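Local structure of hypothetical protein PAE2307 (Pyrobaculum aerophilum, 1WVQ) at residues 9-14 with 122-127; 111-116 with 132-137. The protein is probably an adenosine-specific kinase of a widely conserved family and carries a phosphorylated histidine. All coordinates share one frame; numbering follows the deposited sequence.

Interaction 1: 9-14 with 122-127; sequences ELIDVP and VIVAEV
Glu9, Leu10 and Ile11 pair in turn with Val124, Ile123 and Val122, a register that fixes the two strands as antiparallel; their short axes run at 144° to each other, 4.7 Å apart at closest approach. Four backbone hydrogen bonds hold them. Glu9 and Val124 exchange two, with Glu9 N 2.7 Å from Val124 O, and Ile11 and Val122 exchange two more, Ile11 N lying 2.8 Å from Val122 O. Between these hydrogen-bonded pairs, Leu10 and Ile123 form a non-hydrogen-bonded pair.

The apolar contacts divide between the two faces of the sheet. On one, Leu10 and Ile123 lie side by side, CD2 of Leu10 meeting CG1 of Ile123 at 3.6 Å, and pack on Val127 and Ala125, respectively, of the second subunit. On the other, Ile11 CG1 reaches Val124 CG2 at 4.1 Å, while Val13 and Val122, each with CG1 anti to its backbone N (chi1 178° in Val122), meet through their CG2 methyls; Ile11, Val13 and Val124 also touch helix 68-81.

Charge enters at Glu9 and Glu126, whose OE2 and OE1 approach to 3.9 Å with the carboxylate planes 66° apart. Arg132 NH1 forms salt bridges to both, which probably offsets their repulsion.

Such alternating pairing is that of an antiparallel beta-sheet, here joining strand 7-13, outermost in this chain's three-stranded sheet, to central strand 120-128, with a helix behind.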
ATOM      1  N   GLU A   9       7.436 -30.416  15.667  1.00 20.26           N
ATOM      2  CA  GLU A   9       6.788 -30.207  16.961  1.00 20.38           C
ATOM      3  C   GLU A   9       5.478 -29.446  16.757  1.00 19.68           C
ATOM      4  O   GLU A   9       5.364 -28.637  15.832  1.00 18.74           O
ATOM      5  CB  GLU A   9       7.668 -29.337  17.862  1.00 22.47           C
ATOM      6  CG  GLU A   9       8.513 -30.033  18.906  1.00 26.37           C
ATOM      7  CD  GLU A   9       9.321 -29.032  19.730  1.00 26.24           C
ATOM      8  OE1 GLU A   9       8.726 -28.063  20.261  1.00 25.81           O
ATOM      9  OE2 GLU A   9      10.550 -29.210  19.854  1.00 29.10           O
ATOM     10  N   LEU A  10       4.503 -29.699  17.629  1.00 17.88           N
ATOM     11  CA  LEU A  10       3.219 -29.003  17.579  1.00 17.56           C
ATOM     12  C   LEU A  10       3.080 -28.135  18.826  1.00 17.97           C
ATOM     13  O   LEU A  10       3.273 -28.610  19.945  1.00 19.51           O
ATOM     14  CB  LEU A  10       2.044 -29.987  17.522  1.00 19.07           C
ATOM     15  CG  LEU A  10       1.794 -30.778  16.240  1.00 21.86           C
ATOM     16  CD1 LEU A  10       0.497 -31.570  16.390  1.00 22.91           C
ATOM     17  CD2 LEU A  10       1.694 -29.833  15.058  1.00 22.83           C
ATOM     18  N   ILE A  11       2.748 -26.862  18.637  1.00 16.30           N
ATOM     19  CA  ILE A  11       2.590 -25.951  19.762  1.00 16.37           C
ATOM     20  C   ILE A  11       1.139 -25.497  19.842  1.00 16.25           C
ATOM     21  O   ILE A  11       0.610 -24.937  18.888  1.00 15.25           O
ATOM     22  CB  ILE A  11       3.487 -24.702  19.597  1.00 17.56           C
ATOM     23  CG1 ILE A  11       4.964 -25.107  19.528  1.00 19.27           C
ATOM     24  CG2 ILE A  11       3.239 -23.732  20.740  1.00 17.62           C
ATOM     25  CD1 ILE A  11       5.494 -25.783  20.778  1.00 21.00           C
ATOM     26  N   ASP A  12       0.485 -25.746  20.970  1.00 16.60           N
ATOM     27  CA  ASP A  12      -0.898 -25.334  21.111  1.00 16.66           C
ATOM     28  C   ASP A  12      -0.923 -23.869  21.508  1.00 15.87           C
ATOM     29  O   ASP A  12      -0.186 -23.449  22.398  1.00 17.36           O
ATOM     30  CB  ASP A  12      -1.612 -26.156  22.177  1.00 19.72           C
ATOM     31  CG  ASP A  12      -3.074 -25.784  22.297  1.00 22.17           C
ATOM     32  OD1 ASP A  12      -3.836 -26.053  21.341  1.00 24.39           O
ATOM     33  OD2 ASP A  12      -3.460 -25.204  23.337  1.00 26.15           O
ATOM     34  N   VAL A  13      -1.771 -23.092  20.848  1.00 14.19           N
ATOM     35  CA  VAL A  13      -1.865 -21.668  21.135  1.00 14.39           C
ATOM     36  C   VAL A  13      -3.088 -21.316  21.974  1.00 15.06           C
ATOM     37  O   VAL A  13      -4.221 -21.482  21.528  1.00 15.20           O
ATOM     38  CB  VAL A  13      -1.923 -20.851  19.824  1.00 14.26           C
ATOM     39  CG1 VAL A  13      -1.976 -19.360  20.144  1.00 13.76           C
ATOM     40  CG2 VAL A  13      -0.716 -21.177  18.949  1.00 14.53           C
ATOM     41  N   PRO A  14      -2.870 -20.834  23.208  1.00 15.93           N
ATOM     42  CA  PRO A  14      -3.992 -20.464  24.076  1.00 16.20           C
ATOM     43  C   PRO A  14      -4.626 -19.159  23.597  1.00 16.32           C
ATOM     44  O   PRO A  14      -3.923 -18.192  23.314  1.00 15.83           O
ATOM     45  CB  PRO A  14      -3.333 -20.269  25.443  1.00 17.76           C
ATOM     46  CG  PRO A  14      -2.060 -21.045  25.363  1.00 19.07           C
ATOM     47  CD  PRO A  14      -1.601 -20.776  23.952  1.00 16.61           C
ATOM     48  N   VAL A 122       0.644 -24.462  16.095  1.00 12.90           N
ATOM     49  CA  VAL A 122       1.732 -23.993  15.254  1.00 12.99           C
ATOM     50  C   VAL A 122       2.660 -25.177  15.063  1.00 12.98           C
ATOM     51  O   VAL A 122       3.020 -25.839  16.033  1.00 13.55           O
ATOM     52  CB  VAL A 122       2.537 -22.854  15.922  1.00 12.91           C
ATOM     53  CG1 VAL A 122       3.688 -22.433  15.023  1.00 11.55           C
ATOM     54  CG2 VAL A 122       1.636 -21.675  16.204  1.00 12.57           C
ATOM     55  N   ILE A 123       3.024 -25.458  13.817  1.00 11.86           N
ATOM     56  CA  ILE A 123       3.932 -26.562  13.535  1.00 12.58           C
ATOM     57  C   ILE A 123       5.337 -25.991  13.437  1.00 11.73           C
ATOM     58  O   ILE A 123       5.608 -25.116  12.615  1.00 11.64           O
ATOM     59  CB  ILE A 123       3.592 -27.269  12.208  1.00 13.77           C
ATOM     60  CG1 ILE A 123       2.132 -27.729  12.214  1.00 14.01           C
ATOM     61  CG2 ILE A 123       4.521 -28.479  12.014  1.00 13.06           C
ATOM     62  CD1 ILE A 123       1.669 -28.295  10.893  1.00 15.93           C
ATOM     63  N   VAL A 124       6.228 -26.493  14.280  1.00 11.33           N
ATOM     64  CA  VAL A 124       7.604 -26.019  14.300  1.00 12.47           C
ATOM     65  C   VAL A 124       8.587 -27.117  13.919  1.00 12.73           C
ATOM     66  O   VAL A 124       8.397 -28.287  14.259  1.00 14.05           O
ATOM     67  CB  VAL A 124       7.962 -25.480  15.704  1.00 12.38           C
ATOM     68  CG1 VAL A 124       9.402 -24.986  15.743  1.00 13.10           C
ATOM     69  CG2 VAL A 124       7.007 -24.356  16.070  1.00 15.03           C
ATOM     70  N   ALA A 125       9.628 -26.730  13.194  1.00 12.51           N
ATOM     71  CA  ALA A 125      10.659 -27.668  12.797  1.00 12.22           C
ATOM     72  C   ALA A 125      11.962 -27.288  13.482  1.00 13.19           C
ATOM     73  O   ALA A 125      12.358 -26.123  13.487  1.00 12.69           O
ATOM     74  CB  ALA A 125      10.843 -27.646  11.285  1.00 13.70           C
ATOM     75  N   GLU A 126      12.608 -28.276  14.086  1.00 13.54           N
ATOM     76  CA  GLU A 126      13.894 -28.057  14.726  1.00 14.54           C
ATOM     77  C   GLU A 126      14.861 -28.886  13.885  1.00 14.26           C
ATOM     78  O   GLU A 126      14.662 -30.090  13.703  1.00 15.98           O
ATOM     79  CB  GLU A 126      13.888 -28.538  16.178  1.00 15.55           C
ATOM     80  CG  GLU A 126      15.158 -28.148  16.922  1.00 15.36           C
ATOM     81  CD  GLU A 126      15.090 -28.399  18.418  1.00 17.40           C
ATOM     82  OE1 GLU A 126      14.140 -27.912  19.068  1.00 16.78           O
ATOM     83  OE2 GLU A 126      16.001 -29.076  18.944  1.00 20.28           O
ATOM     84  N   VAL A 127      15.894 -28.236  13.361  1.00 14.26           N
ATOM     85  CA  VAL A 127      16.862 -28.901  12.497  1.00 14.92           C
ATOM     86  C   VAL A 127      18.225 -29.134  13.140  1.00 15.33           C
ATOM     87  O   VAL A 127      18.953 -30.045  12.745  1.00 17.15           O
ATOM     88  CB  VAL A 127      17.038 -28.104  11.176  1.00 15.06           C
ATOM     89  CG1 VAL A 127      15.681 -27.964  10.466  1.00 17.28           C
ATOM     90  CG2 VAL A 127      17.637 -26.731  11.463  1.00 16.00           C
TER

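Interaction 2: 111-116 with 132-137; sequences RIFAAT and RGVVGV. With PO4 (phosphate ion), chain D.
Phe113 turns its CG anti to its own carbonyl carbon (chi1 -60°) and Val134 sets CG1 anti to its backbone N (chi1 174°), sending both atoms into the gap between the strands. The side chains meet tip to tip. Val134 CG1 sits over the centre of the Phe113 ring, 3.7 Å from the centroid and 7° off the normal: a CH-pi contact. Farther along, Val137 CG1 lies 3.9 Å from Phe113 CB. Both strands carry a classic beta bulge here, Phe113 and Ala114 facing Ile23, Val135 and Gly136 facing Ile123.

No direct hydrogen bond crosses between the segments, whose axes stay 7.1 Å apart at closest approach. Two waters span them, each accepting from Arg111 and probably donating to Val134 O; water 1 is 2.9 Å from Arg111 NH1, which also bonds Gln25 OE1, and water 2 is 2.8 Å from Arg111 NH2. The Phe113 ring presents its CE1 edge to one guanidinium face, 3.4 Å above the plane, while Arg111 NH1 sits at the ring's edge, in its plane. At the guanidinium's own edge, Arg111 NE gives a nearly straight bond to PO4 O4 (2.9 Å), and Arg111 NH2 binds PO4 O2 at 2.9 Å.

Arg111 of the second and third subunits also bonds this phosphate, probably acquired from the crystallisation liquor. The chemistry implies an apolar contact between two sheets beside an arginine cluster whose charges the anion probably helps to balance.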
ATOM      1  N   ARG A 111       6.120 -12.013   6.930  1.00  8.34           N
ATOM      2  CA  ARG A 111       5.105 -13.065   6.906  1.00  8.57           C
ATOM      3  C   ARG A 111       4.112 -12.941   8.053  1.00  7.99           C
ATOM      4  O   ARG A 111       4.453 -12.468   9.127  1.00  8.46           O
ATOM      5  CB  ARG A 111       5.758 -14.453   7.023  1.00  9.87           C
ATOM      6  CG  ARG A 111       7.038 -14.633   6.232  1.00 10.49           C
ATOM      7  CD  ARG A 111       7.693 -15.975   6.536  1.00 10.06           C
ATOM      8  NE  ARG A 111       6.986 -17.086   5.903  1.00  9.76           N
ATOM      9  CZ  ARG A 111       7.300 -18.363   6.086  1.00  8.72           C
ATOM     10  NH1 ARG A 111       8.305 -18.688   6.886  1.00 10.41           N
ATOM     11  NH2 ARG A 111       6.613 -19.312   5.465  1.00  8.24           N
ATOM     12  N   ILE A 112       2.877 -13.363   7.808  1.00  8.14           N
ATOM     13  CA  ILE A 112       1.850 -13.395   8.844  1.00  9.05           C
ATOM     14  C   ILE A 112       1.270 -14.799   8.701  1.00  9.72           C
ATOM     15  O   ILE A 112       0.595 -15.095   7.721  1.00 10.85           O
ATOM     16  CB  ILE A 112       0.745 -12.338   8.624  1.00  9.01           C
ATOM     17  CG1 ILE A 112       1.342 -10.932   8.751  1.00  9.93           C
ATOM     18  CG2 ILE A 112      -0.371 -12.543   9.648  1.00 10.87           C
ATOM     19  CD1 ILE A 112       0.328  -9.811   8.566  1.00 10.50           C
ATOM     20  N   PHE A 113       1.565 -15.663   9.670  1.00  9.35           N
ATOM     21  CA  PHE A 113       1.118 -17.057   9.648  1.00  9.51           C
ATOM     22  C   PHE A 113      -0.353 -17.251   9.988  1.00  9.45           C
ATOM     23  O   PHE A 113      -0.994 -18.180   9.493  1.00 10.04           O
ATOM     24  CB  PHE A 113       1.958 -17.893  10.624  1.00 10.26           C
ATOM     25  CG  PHE A 113       3.430 -17.911  10.308  1.00  8.53           C
ATOM     26  CD1 PHE A 113       3.897 -18.516   9.143  1.00  9.58           C
ATOM     27  CD2 PHE A 113       4.352 -17.341  11.183  1.00  8.51           C
ATOM     28  CE1 PHE A 113       5.260 -18.554   8.847  1.00  8.91           C
ATOM     29  CE2 PHE A 113       5.719 -17.373  10.897  1.00  9.24           C
ATOM     30  CZ  PHE A 113       6.173 -17.983   9.726  1.00  9.48           C
ATOM     31  N   ALA A 114      -0.883 -16.385  10.842  1.00  8.99           N
ATOM     32  CA  ALA A 114      -2.271 -16.509  11.244  1.00  9.53           C
ATOM     33  C   ALA A 114      -2.805 -15.292  11.978  1.00  9.25           C
ATOM     34  O   ALA A 114      -2.065 -14.570  12.641  1.00  8.97           O
ATOM     35  CB  ALA A 114      -2.436 -17.746  12.136  1.00 11.99           C
ATOM     36  N   ALA A 115      -4.110 -15.085  11.839  1.00  9.13           N
ATOM     37  CA  ALA A 115      -4.846 -14.023  12.513  1.00  9.08           C
ATOM     38  C   ALA A 115      -6.135 -14.766  12.826  1.00  9.37           C
ATOM     39  O   ALA A 115      -6.919 -15.063  11.926  1.00 11.08           O
ATOM     40  CB  ALA A 115      -5.106 -12.851  11.570  1.00  9.47           C
ATOM     41  N   THR A 116      -6.359 -15.084  14.095  1.00  9.72           N
ATOM     42  CA  THR A 116      -7.536 -15.863  14.429  1.00 10.90           C
ATOM     43  C   THR A 116      -7.886 -15.853  15.909  1.00 11.32           C
ATOM     44  O   THR A 116      -7.123 -15.375  16.753  1.00 10.84           O
ATOM     45  CB  THR A 116      -7.306 -17.327  13.989  1.00 11.10           C
ATOM     46  OG1 THR A 116      -8.524 -18.076  14.079  1.00 11.37           O
ATOM     47  CG2 THR A 116      -6.248 -17.980  14.878  1.00 12.29           C
ATOM     48  N   ARG A 132      15.265 -23.373  15.078  1.00 11.25           N
ATOM     49  CA  ARG A 132      13.874 -23.711  14.791  1.00 11.72           C
ATOM     50  C   ARG A 132      13.185 -22.737  13.834  1.00 11.08           C
ATOM     51  O   ARG A 132      13.554 -21.566  13.743  1.00 11.79           O
ATOM     52  CB  ARG A 132      13.093 -23.772  16.110  1.00 12.46           C
ATOM     53  CG  ARG A 132      13.589 -24.854  17.066  1.00 13.09           C
ATOM     54  CD  ARG A 132      13.258 -24.522  18.520  1.00 12.51           C
ATOM     55  NE  ARG A 132      11.822 -24.480  18.797  1.00 14.48           N
ATOM     56  CZ  ARG A 132      11.070 -25.548  19.045  1.00 15.51           C
ATOM     57  NH1 ARG A 132      11.618 -26.758  19.054  1.00 15.58           N
ATOM     58  NH2 ARG A 132       9.771 -25.408  19.293  1.00 15.25           N
ATOM     59  N   GLY A 133      12.176 -23.236  13.126  1.00 10.86           N
ATOM     60  CA  GLY A 133      11.438 -22.407  12.192  1.00 11.62           C
ATOM     61  C   GLY A 133       9.996 -22.867  12.098  1.00 11.15           C
ATOM     62  O   GLY A 133       9.684 -24.026  12.382  1.00 11.18           O
ATOM     63  N   VAL A 134       9.112 -21.962  11.699  1.00 11.35           N
ATOM     64  CA  VAL A 134       7.699 -22.289  11.572  1.00 11.08           C
ATOM     65  C   VAL A 134       7.387 -22.929  10.224  1.00 11.63           C
ATOM     66  O   VAL A 134       7.649 -22.347   9.173  1.00 12.04           O
ATOM     67  CB  VAL A 134       6.822 -21.026  11.742  1.00 10.70           C
ATOM     68  CG1 VAL A 134       5.362 -21.354  11.460  1.00 10.82           C
ATOM     69  CG2 VAL A 134       6.976 -20.477  13.150  1.00 10.92           C
ATOM     70  N   VAL A 135       6.825 -24.131  10.266  1.00 12.35           N
ATOM     71  CA  VAL A 135       6.454 -24.856   9.056  1.00 13.37           C
ATOM     72  C   VAL A 135       5.078 -24.393   8.593  1.00 14.43           C
ATOM     73  O   VAL A 135       4.844 -24.202   7.401  1.00 17.14           O
ATOM     74  CB  VAL A 135       6.405 -26.384   9.307  1.00 14.78           C
ATOM     75  CG1 VAL A 135       5.787 -27.099   8.106  1.00 15.89           C
ATOM     76  CG2 VAL A 135       7.805 -26.908   9.575  1.00 16.95           C
ATOM     77  N   GLY A 136       4.176 -24.205   9.546  1.00 12.67           N
ATOM     78  CA  GLY A 136       2.835 -23.766   9.211  1.00 13.01           C
ATOM     79  C   GLY A 136       1.966 -23.716  10.447  1.00 12.59           C
ATOM     80  O   GLY A 136       2.462 -23.792  11.571  1.00 12.11           O
ATOM     81  N   VAL A 137       0.665 -23.579  10.237  1.00 11.25           N
ATOM     82  CA  VAL A 137      -0.281 -23.523  11.338  1.00 11.49           C
ATOM     83  C   VAL A 137      -1.520 -24.335  11.003  1.00 11.15           C
ATOM     84  O   VAL A 137      -1.790 -24.635   9.840  1.00 12.12           O
ATOM     85  CB  VAL A 137      -0.749 -22.074  11.625  1.00 10.37           C
ATOM     86  CG1 VAL A 137       0.431 -21.202  12.002  1.00 11.34           C
ATOM     87  CG2 VAL A 137      -1.469 -21.510  10.409  1.00 11.29           C
TER
HETATM   88  P   PO4 D1200       3.787 -17.194   3.860  1.00  8.70           P
HETATM   89  O1  PO4 D1200       2.798 -16.662   4.838  1.00  9.78           O
HETATM   90  O2  PO4 D1200       4.088 -18.618   4.180  1.00 10.93           O
HETATM   91  O3  PO4 D1200       3.218 -17.103   2.486  1.00 10.72           O
HETATM   92  O4  PO4 D1200       5.038 -16.396   3.938  1.00 10.54           O
HETATM   93  O   HOH W   1       9.679 -20.723   8.351  1.00 10.02           O
HETATM   94  O   HOH W   2       6.622 -21.965   6.499  1.00 17.12           O

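Strand 131-139 relates the two contacts: it is the neighbour of 120-128 in the three-stranded sheet of interaction 1 and supplies one side of interaction 2, whose other side is an outermost strand of this chain's five-stranded sheet. Interaction 1 is therefore pairing within a sheet, partly buried and built on backbone hydrogen bonds; interaction 2 is buried, joins separate sheets and relies on side chains, waters and an anion. Their centres are 9 Å apart. Arg132 of 132-137 links them directly, its NH1 lying 2.8 Å from both Glu9 OE2 and Glu126 OE1, and Ala125 CB packs on Val135 CG2. Both contacts reach neighbouring subunits, but only interaction 2 includes the shared phosphate.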